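Local coordinates for protein malate synthase (Haloferax volcanii, PDB 3OYZ) that condenses acetyl-CoA with glyoxylate in a magnesium-dependent Claisen reaction and hydrolyses the malyl-CoA intermediate to malate and CoA in the glyoxylate cycle, at residues A[181-193]-A[219-233]. Sequence-based numbering, arbitrary orientation.
With K (potassium ion), chain E; MG (magnesium ion), chain D; K (potassium ion), chain F; PYR (pyruvic acid), chain C.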
ATOM      1  N   GLU A 181       1.564  10.322  24.370  1.00 27.10           N
ATOM      2  CA  GLU A 181       2.928   9.768  24.437  1.00 30.26           C
ATOM      3  C   GLU A 181       2.939   8.422  25.172  1.00 31.65           C
ATOM      4  O   GLU A 181       3.881   7.668  24.994  1.00 30.64           O
ATOM      5  CB  GLU A 181       3.819  10.654  25.343  1.00 32.65           C
ATOM      6  CG  GLU A 181       4.098  11.948  24.725  1.00 41.51           C
ATOM      7  CD  GLU A 181       3.134  13.065  25.162  1.00 52.72           C
ATOM      8  OE1 GLU A 181       1.949  12.873  25.597  1.00 38.33           O
ATOM      9  OE2 GLU A 181       3.642  14.202  24.983  1.00 55.11           O
ATOM     10  N   ARG A 182       1.884   8.050  25.891  1.00 30.13           N
ATOM     11  CA  ARG A 182       1.798   6.676  26.502  1.00 30.04           C
ATOM     12  C   ARG A 182       1.626   5.511  25.508  1.00 31.58           C
ATOM     13  O   ARG A 182       1.715   4.318  25.877  1.00 29.27           O
ATOM     14  CB  ARG A 182       0.601   6.666  27.502  1.00 27.92           C
ATOM     15  CG  ARG A 182      -0.824   6.687  26.811  1.00 29.70           C
ATOM     16  CD  ARG A 182      -2.121   6.646  27.637  1.00 27.07           C
ATOM     17  NE  ARG A 182      -2.280   7.778  28.554  1.00 27.86           N
ATOM     18  CZ  ARG A 182      -1.944   7.814  29.840  1.00 38.11           C
ATOM     19  NH1 ARG A 182      -1.298   6.799  30.386  1.00 30.44           N
ATOM     20  NH2 ARG A 182      -2.211   8.873  30.583  1.00 32.26           N
ATOM     21  N   LEU A 183       1.374   5.834  24.226  1.00 29.90           N
ATOM     22  CA  LEU A 183       1.228   4.817  23.215  1.00 28.09           C
ATOM     23  C   LEU A 183       2.461   3.923  23.106  1.00 30.04           C
ATOM     24  O   LEU A 183       3.581   4.426  23.078  1.00 28.24           O
ATOM     25  CB  LEU A 183       1.005   5.371  21.784  1.00 28.64           C
ATOM     26  CG  LEU A 183      -0.453   5.880  21.649  1.00 29.09           C
ATOM     27  CD1 LEU A 183      -0.601   6.784  20.340  1.00 30.82           C
ATOM     28  CD2 LEU A 183      -1.379   4.621  21.399  1.00 33.16           C
ATOM     29  N   PHE A 184       2.182   2.623  23.007  1.00 28.28           N
ATOM     30  CA  PHE A 184       3.232   1.582  23.042  1.00 32.27           C
ATOM     31  C   PHE A 184       3.085   0.726  21.791  1.00 28.48           C
ATOM     32  O   PHE A 184       3.870   0.900  20.873  1.00 32.84           O
ATOM     33  CB  PHE A 184       3.144   0.760  24.348  1.00 30.36           C
ATOM     34  CG  PHE A 184       4.155  -0.374  24.422  1.00 34.37           C
ATOM     35  CD1 PHE A 184       5.399  -0.253  23.813  1.00 35.33           C
ATOM     36  CD2 PHE A 184       3.834  -1.576  25.073  1.00 35.95           C
ATOM     37  CE1 PHE A 184       6.353  -1.307  23.785  1.00 33.48           C
ATOM     38  CE2 PHE A 184       4.777  -2.651  25.071  1.00 35.43           C
ATOM     39  CZ  PHE A 184       6.009  -2.514  24.441  1.00 32.98           C
ATOM     40  N   LEU A 185       2.120  -0.175  21.715  1.00 28.36           N
ATOM     41  CA  LEU A 185       2.108  -1.042  20.542  1.00 28.71           C
ATOM     42  C   LEU A 185       0.929  -0.624  19.631  1.00 27.93           C
ATOM     43  O   LEU A 185      -0.181  -0.237  20.100  1.00 30.48           O
ATOM     44  CB  LEU A 185       1.819  -2.525  20.897  1.00 29.21           C
ATOM     45  CG  LEU A 185       2.756  -3.078  21.994  1.00 32.35           C
ATOM     46  CD1 LEU A 185       2.264  -4.459  22.405  1.00 27.85           C
ATOM     47  CD2 LEU A 185       4.095  -3.267  21.301  1.00 33.57           C
ATOM     48  N   LEU A 186       1.195  -0.786  18.340  1.00 26.59           N
ATOM     49  CA  LEU A 186       0.132  -0.657  17.345  1.00 28.98           C
ATOM     50  C   LEU A 186       0.005  -2.056  16.803  1.00 28.47           C
ATOM     51  O   LEU A 186       0.946  -2.580  16.170  1.00 29.31           O
ATOM     52  CB  LEU A 186       0.573   0.271  16.193  1.00 26.83           C
ATOM     53  CG  LEU A 186       1.021   1.660  16.691  1.00 25.90           C
ATOM     54  CD1 LEU A 186       1.502   2.484  15.400  1.00 28.97           C
ATOM     55  CD2 LEU A 186      -0.137   2.296  17.535  1.00 31.95           C
ATOM     56  N   VAL A 187      -1.170  -2.651  17.000  1.00 28.48           N
ATOM     57  CA  VAL A 187      -1.245  -4.090  16.741  1.00 28.62           C
ATOM     58  C   VAL A 187      -2.315  -4.343  15.721  1.00 29.50           C
ATOM     59  O   VAL A 187      -3.413  -3.923  15.945  1.00 30.09           O
ATOM     60  CB  VAL A 187      -1.654  -4.887  18.036  1.00 30.30           C
ATOM     61  CG1 VAL A 187      -1.644  -6.385  17.801  1.00 27.80           C
ATOM     62  CG2 VAL A 187      -0.745  -4.529  19.197  1.00 25.52           C
ATOM     63  N   ASP A 188      -2.054  -5.012  14.598  1.00 29.78           N
ATOM     64  CA  ASP A 188      -3.134  -5.283  13.659  1.00 30.66           C
ATOM     65  C   ASP A 188      -4.135  -6.309  14.182  1.00 34.34           C
ATOM     66  O   ASP A 188      -3.718  -7.300  14.800  1.00 33.52           O
ATOM     67  CB  ASP A 188      -2.574  -5.778  12.337  1.00 28.03           C
ATOM     68  CG  ASP A 188      -1.902  -4.644  11.581  1.00 34.78           C
ATOM     69  OD1 ASP A 188      -2.349  -3.513  11.846  1.00 30.22           O
ATOM     70  OD2 ASP A 188      -0.950  -4.849  10.838  1.00 29.84           O
ATOM     71  N   GLY A 189      -5.409  -6.084  13.867  1.00 32.62           N
ATOM     72  CA  GLY A 189      -6.437  -7.047  14.170  1.00 33.62           C
ATOM     73  C   GLY A 189      -7.093  -7.493  12.887  1.00 31.59           C
ATOM     74  O   GLY A 189      -8.165  -7.034  12.573  1.00 33.78           O
ATOM     75  N   GLU A 190      -6.488  -8.442  12.192  1.00 31.97           N
ATOM     76  CA  GLU A 190      -6.946  -8.805  10.853  1.00 33.50           C
ATOM     77  C   GLU A 190      -8.379  -9.314  10.794  1.00 32.80           C
ATOM     78  O   GLU A 190      -9.017  -9.164   9.750  1.00 32.13           O
ATOM     79  CB  GLU A 190      -6.010  -9.777  10.149  1.00 34.68           C
ATOM     80  CG  GLU A 190      -4.849  -9.146   9.377  1.00 36.22           C
ATOM     81  CD  GLU A 190      -3.589  -8.946  10.208  1.00 42.40           C
ATOM     82  OE1 GLU A 190      -3.750  -8.981  11.443  1.00 33.15           O
ATOM     83  OE2 GLU A 190      -2.484  -8.697   9.661  1.00 39.76           O
ATOM     84  N   VAL A 191      -8.893  -9.845  11.899  1.00 33.73           N
ATOM     85  CA  VAL A 191     -10.194 -10.516  11.843  1.00 34.25           C
ATOM     86  C   VAL A 191     -11.297  -9.450  11.824  1.00 34.43           C
ATOM     87  O   VAL A 191     -12.099  -9.409  10.893  1.00 33.35           O
ATOM     88  CB  VAL A 191     -10.421 -11.533  12.980  1.00 34.95           C
ATOM     89  CG1 VAL A 191     -11.693 -12.289  12.631  1.00 36.70           C
ATOM     90  CG2 VAL A 191      -9.265 -12.511  13.011  1.00 33.37           C
ATOM     91  N   ASP A 192     -11.343  -8.602  12.840  1.00 32.11           N
ATOM     92  CA  ASP A 192     -12.307  -7.508  12.805  1.00 31.27           C
ATOM     93  C   ASP A 192     -12.019  -6.523  11.651  1.00 30.66           C
ATOM     94  O   ASP A 192     -12.953  -5.924  11.097  1.00 30.89           O
ATOM     95  CB  ASP A 192     -12.243  -6.766  14.125  1.00 32.61           C
ATOM     96  CG  ASP A 192     -13.100  -7.444  15.218  1.00 39.20           C
ATOM     97  OD1 ASP A 192     -14.235  -7.778  14.839  1.00 39.66           O
ATOM     98  OD2 ASP A 192     -12.587  -7.676  16.345  1.00 37.79           O
ATOM     99  N   TYR A 193     -10.769  -6.451  11.201  1.00 30.07           N
ATOM    100  CA  TYR A 193     -10.481  -5.564  10.079  1.00 29.38           C
ATOM    101  C   TYR A 193     -11.103  -6.101   8.813  1.00 30.57           C
ATOM    102  O   TYR A 193     -11.711  -5.362   8.043  1.00 30.24           O
ATOM    103  CB  TYR A 193      -8.961  -5.491   9.928  1.00 29.28           C
ATOM    104  CG  TYR A 193      -8.487  -4.564   8.814  1.00 31.06           C
ATOM    105  CD1 TYR A 193      -8.416  -3.190   9.033  1.00 30.15           C
ATOM    106  CD2 TYR A 193      -8.071  -5.078   7.582  1.00 31.84           C
ATOM    107  CE1 TYR A 193      -7.936  -2.318   7.989  1.00 31.21           C
ATOM    108  CE2 TYR A 193      -7.597  -4.245   6.580  1.00 36.42           C
ATOM    109  CZ  TYR A 193      -7.479  -2.882   6.806  1.00 31.33           C
ATOM    110  OH  TYR A 193      -7.021  -2.147   5.717  1.00 34.84           O
ATOM    111  N   GLY A 219       3.583   3.337  10.491  1.00 25.39           N
ATOM    112  CA  GLY A 219       3.019   4.229  11.492  1.00 26.62           C
ATOM    113  C   GLY A 219       3.848   4.129  12.789  1.00 29.53           C
ATOM    114  O   GLY A 219       4.082   5.142  13.470  1.00 25.69           O
ATOM    115  N   ALA A 220       4.221   2.899  13.151  1.00 27.95           N
ATOM    116  CA  ALA A 220       5.012   2.753  14.368  1.00 27.28           C
ATOM    117  C   ALA A 220       6.376   3.359  14.254  1.00 28.40           C
ATOM    118  O   ALA A 220       6.848   4.048  15.174  1.00 29.00           O
ATOM    119  CB  ALA A 220       5.151   1.220  14.709  1.00 27.07           C
ATOM    120  N   SER A 221       7.033   3.131  13.116  1.00 30.86           N
ATOM    121  CA  SER A 221       8.327   3.798  12.933  1.00 31.83           C
ATOM    122  C   SER A 221       8.223   5.321  12.982  1.00 32.99           C
ATOM    123  O   SER A 221       9.074   6.030  13.553  1.00 30.11           O
ATOM    124  CB  SER A 221       9.012   3.259  11.649  1.00 29.16           C
ATOM    125  OG  SER A 221       9.496   1.903  11.935  1.00 38.59           O
ATOM    126  N   ALA A 222       7.206   5.887  12.341  1.00 30.39           N
ATOM    127  CA  ALA A 222       7.117   7.367  12.348  1.00 32.05           C
ATOM    128  C   ALA A 222       6.802   7.954  13.729  1.00 33.98           C
ATOM    129  O   ALA A 222       7.151   9.104  14.052  1.00 34.56           O
ATOM    130  CB  ALA A 222       5.994   7.756  11.370  1.00 33.65           C
ATOM    131  N   ALA A 223       6.047   7.213  14.545  1.00 32.21           N
ATOM    132  CA  ALA A 223       5.561   7.784  15.810  1.00 32.63           C
ATOM    133  C   ALA A 223       6.341   7.292  17.059  1.00 34.44           C
ATOM    134  O   ALA A 223       5.935   7.601  18.198  1.00 34.81           O
ATOM    135  CB  ALA A 223       4.078   7.436  15.990  1.00 33.34           C
ATOM    136  N   GLY A 224       7.381   6.471  16.879  1.00 32.60           N
ATOM    137  CA  GLY A 224       8.030   5.852  18.057  1.00 34.12           C
ATOM    138  C   GLY A 224       7.250   4.750  18.789  1.00 34.10           C
ATOM    139  O   GLY A 224       7.398   4.612  20.001  1.00 35.34           O
ATOM    140  N   CYS A 225       6.465   3.927  18.097  1.00 30.78           N
ATOM    141  CA  CYS A 225       5.644   2.843  18.680  1.00 32.48           C
ATOM    142  C   CYS A 225       6.257   1.540  18.172  1.00 30.46           C
ATOM    143  O   CYS A 225       7.247   1.604  17.433  1.00 31.34           O
ATOM    144  CB  CYS A 225       4.165   2.981  18.266  1.00 30.96           C
ATOM    145  SG  CYS A 225       3.418   4.396  19.039  1.00 35.57           S
ATOM    146  N   VAL A 226       5.700   0.391  18.519  1.00 29.70           N
ATOM    147  CA  VAL A 226       6.219  -0.886  18.016  1.00 29.16           C
ATOM    148  C   VAL A 226       5.076  -1.589  17.313  1.00 29.46           C
ATOM    149  O   VAL A 226       4.020  -1.679  17.950  1.00 30.91           O
ATOM    150  CB  VAL A 226       6.651  -1.730  19.225  1.00 29.97           C
ATOM    151  CG1 VAL A 226       7.114  -3.157  18.757  1.00 28.17           C
ATOM    152  CG2 VAL A 226       7.765  -0.971  19.871  1.00 31.18           C
ATOM    153  N   ALA A 227       5.301  -2.137  16.111  1.00 27.86           N
ATOM    154  CA  ALA A 227       4.252  -2.720  15.266  1.00 27.46           C
ATOM    155  C   ALA A 227       4.222  -4.227  15.546  1.00 30.53           C
ATOM    156  O   ALA A 227       5.297  -4.819  15.612  1.00 32.60           O
ATOM    157  CB  ALA A 227       4.568  -2.528  13.764  1.00 26.12           C
ATOM    158  N   VAL A 228       3.044  -4.833  15.706  1.00 29.92           N
ATOM    159  CA  VAL A 228       2.819  -6.264  15.956  1.00 30.54           C
ATOM    160  C   VAL A 228       1.719  -6.694  14.996  1.00 28.64           C
ATOM    161  O   VAL A 228       0.693  -6.051  14.861  1.00 29.24           O
ATOM    162  CB  VAL A 228       2.298  -6.492  17.445  1.00 31.78           C
ATOM    163  CG1 VAL A 228       1.963  -7.960  17.778  1.00 33.00           C
ATOM    164  CG2 VAL A 228       3.288  -5.880  18.473  1.00 30.91           C
ATOM    165  N   ASP A 229       1.858  -7.849  14.360  1.00 27.69           N
ATOM    166  CA  ASP A 229       0.818  -8.469  13.562  1.00 27.99           C
ATOM    167  C   ASP A 229      -0.283  -9.154  14.388  1.00 31.51           C
ATOM    168  O   ASP A 229      -0.082  -9.500  15.585  1.00 33.95           O
ATOM    169  CB  ASP A 229       1.422  -9.392  12.496  1.00 29.90           C
ATOM    170  CG  ASP A 229       0.442  -9.655  11.339  1.00 31.99           C
ATOM    171  OD1 ASP A 229      -0.494  -8.851  11.102  1.00 37.55           O
ATOM    172  OD2 ASP A 229       0.585 -10.675  10.643  1.00 39.81           O
ATOM    173  N   GLY A 230      -1.399  -9.420  13.699  1.00 31.01           N
ATOM    174  CA  GLY A 230      -2.616  -9.890  14.320  1.00 33.76           C
ATOM    175  C   GLY A 230      -2.575 -11.410  14.332  1.00 36.61           C
ATOM    176  O   GLY A 230      -1.552 -12.005  13.990  1.00 36.01           O
ATOM    177  N   PRO A 231      -3.714 -12.023  14.679  1.00 38.20           N
ATOM    178  CA  PRO A 231      -3.674 -13.459  14.982  1.00 40.94           C
ATOM    179  C   PRO A 231      -3.612 -14.354  13.745  1.00 40.79           C
ATOM    180  O   PRO A 231      -4.138 -14.047  12.667  1.00 41.03           O
ATOM    181  CB  PRO A 231      -4.932 -13.677  15.805  1.00 41.31           C
ATOM    182  CG  PRO A 231      -5.835 -12.579  15.339  1.00 44.22           C
ATOM    183  CD  PRO A 231      -4.920 -11.389  15.232  1.00 36.17           C
ATOM    184  N   TYR A 232      -2.847 -15.427  13.878  1.00 40.14           N
ATOM    185  CA  TYR A 232      -2.738 -16.390  12.793  1.00 41.00           C
ATOM    186  C   TYR A 232      -3.621 -17.566  13.242  1.00 41.30           C
ATOM    187  O   TYR A 232      -3.193 -18.370  14.103  1.00 40.08           O
ATOM    188  CB  TYR A 232      -1.270 -16.770  12.646  1.00 38.40           C
ATOM    189  CG  TYR A 232      -1.082 -17.671  11.452  1.00 43.01           C
ATOM    190  CD1 TYR A 232      -0.867 -17.124  10.188  1.00 40.97           C
ATOM    191  CD2 TYR A 232      -1.114 -19.076  11.590  1.00 44.04           C
ATOM    192  CE1 TYR A 232      -0.755 -17.928   9.081  1.00 43.17           C
ATOM    193  CE2 TYR A 232      -0.952 -19.920  10.485  1.00 41.58           C
ATOM    194  CZ  TYR A 232      -0.751 -19.317   9.243  1.00 44.41           C
ATOM    195  OH  TYR A 232      -0.640 -20.054   8.101  1.00 46.50           O
ATOM    196  N   ASP A 233      -4.871 -17.572  12.794  1.00 40.86           N
ATOM    197  CA  ASP A 233      -5.879 -18.387  13.500  1.00 44.42           C
ATOM    198  C   ASP A 233      -5.878 -19.863  13.073  1.00 44.19           C
ATOM    199  O   ASP A 233      -6.553 -20.655  13.710  1.00 46.87           O
ATOM    200  CB  ASP A 233      -7.312 -17.810  13.438  1.00 44.85           C
ATOM    201  CG  ASP A 233      -7.743 -17.396  12.006  1.00 52.04           C
ATOM    202  OD1 ASP A 233      -7.053 -17.744  11.023  1.00 56.31           O
ATOM    203  OD2 ASP A 233      -8.769 -16.684  11.836  1.00 52.94           O
TER
HETATM  204  K     K E 601       0.646  14.865  24.290  1.00 33.87           K
HETATM  205 MG    MG D 500     -10.806  -7.696  16.979  1.00 32.11          MG
HETATM  206  K     K F 602       8.461  -0.858  11.876  1.00 37.10           K
HETATM  207  C   PYR C 435      -8.979  -9.216  15.590  1.00 38.18           C
HETATM  208  O   PYR C 435     -10.087  -8.594  15.446  1.00 39.37           O
HETATM  209  OXT PYR C 435      -8.298  -9.672  14.600  1.00 34.51           O
HETATM  210  CA  PYR C 435      -8.450  -9.259  16.880  1.00 48.55           C
HETATM  211  O3  PYR C 435      -9.078  -8.681  17.865  1.00 46.92           O
HETATM  212  CB  PYR C 435      -7.130  -9.891  17.122  1.00 49.87           C
HETATM  213  O   HOH W   1     -11.582  -9.501  18.301  1.00 45.25           O
HETATM  214  O   HOH W   2     -10.984  -6.756  18.731  1.00 42.29           O
HETATM  215  O   HOH W   3       2.252  16.379  25.865  1.00 51.23           O
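A bend at chi2 (90°) curls the Glu190 chain toward Asp229, whose CG sits opposite its own backbone N (chi1 -159°), and the two buried side chains cross at about a right angle, their carboxylate planes 68° apart. Glu190 OE2 comes within 2.5 Å of Asp229 OD1, so close that one of the acids probably holds a proton. Gly230 N donates to the same OD1 from above the carboxylate plane (2.8 Å), while Arg244 makes salt bridges to Glu190 OE2 and Asp229 OD2, which should offset the crowded negative charge. With an alanine in place of Asp229, Glu190 would probably lose its carboxylate partner, Gly230 N its acceptor and Arg244 one of its two salt bridges.

Both acids sit at the C-terminal ends of two neighbouring parallel strands of the TIM barrel, 183-188 and 226-229, Glu190 in the first turn of the helix that follows its strand; the connection between them, a beta-alpha-beta crossover, runs through helices 190-197 and 210-223. Four backbone hydrogen bonds join the strands, from Val226 N to Phe184 O at 3.0 Å through to Asp188 N to Val228 O at 2.9 Å. On one face Leu185 CD2 lies alongside Val226 CB (3.6 Å) and also reaches Val228 CG2; Val187 lies beside Val228. On the other, Leu186 turns its CD1 to the last turns of helix 210-223, against Ala220 N and CB, and its CG lies against Cys225 CB (3.8 Å).

At the catalytic end, Val191 N and Asp192 N donate to the pyruvate carboxylate, Asp192 OD2 binds magnesium at 1.9 Å together with Glu158, and Pro231 CD packs against the pyruvate methyl CB at 3.3 Å.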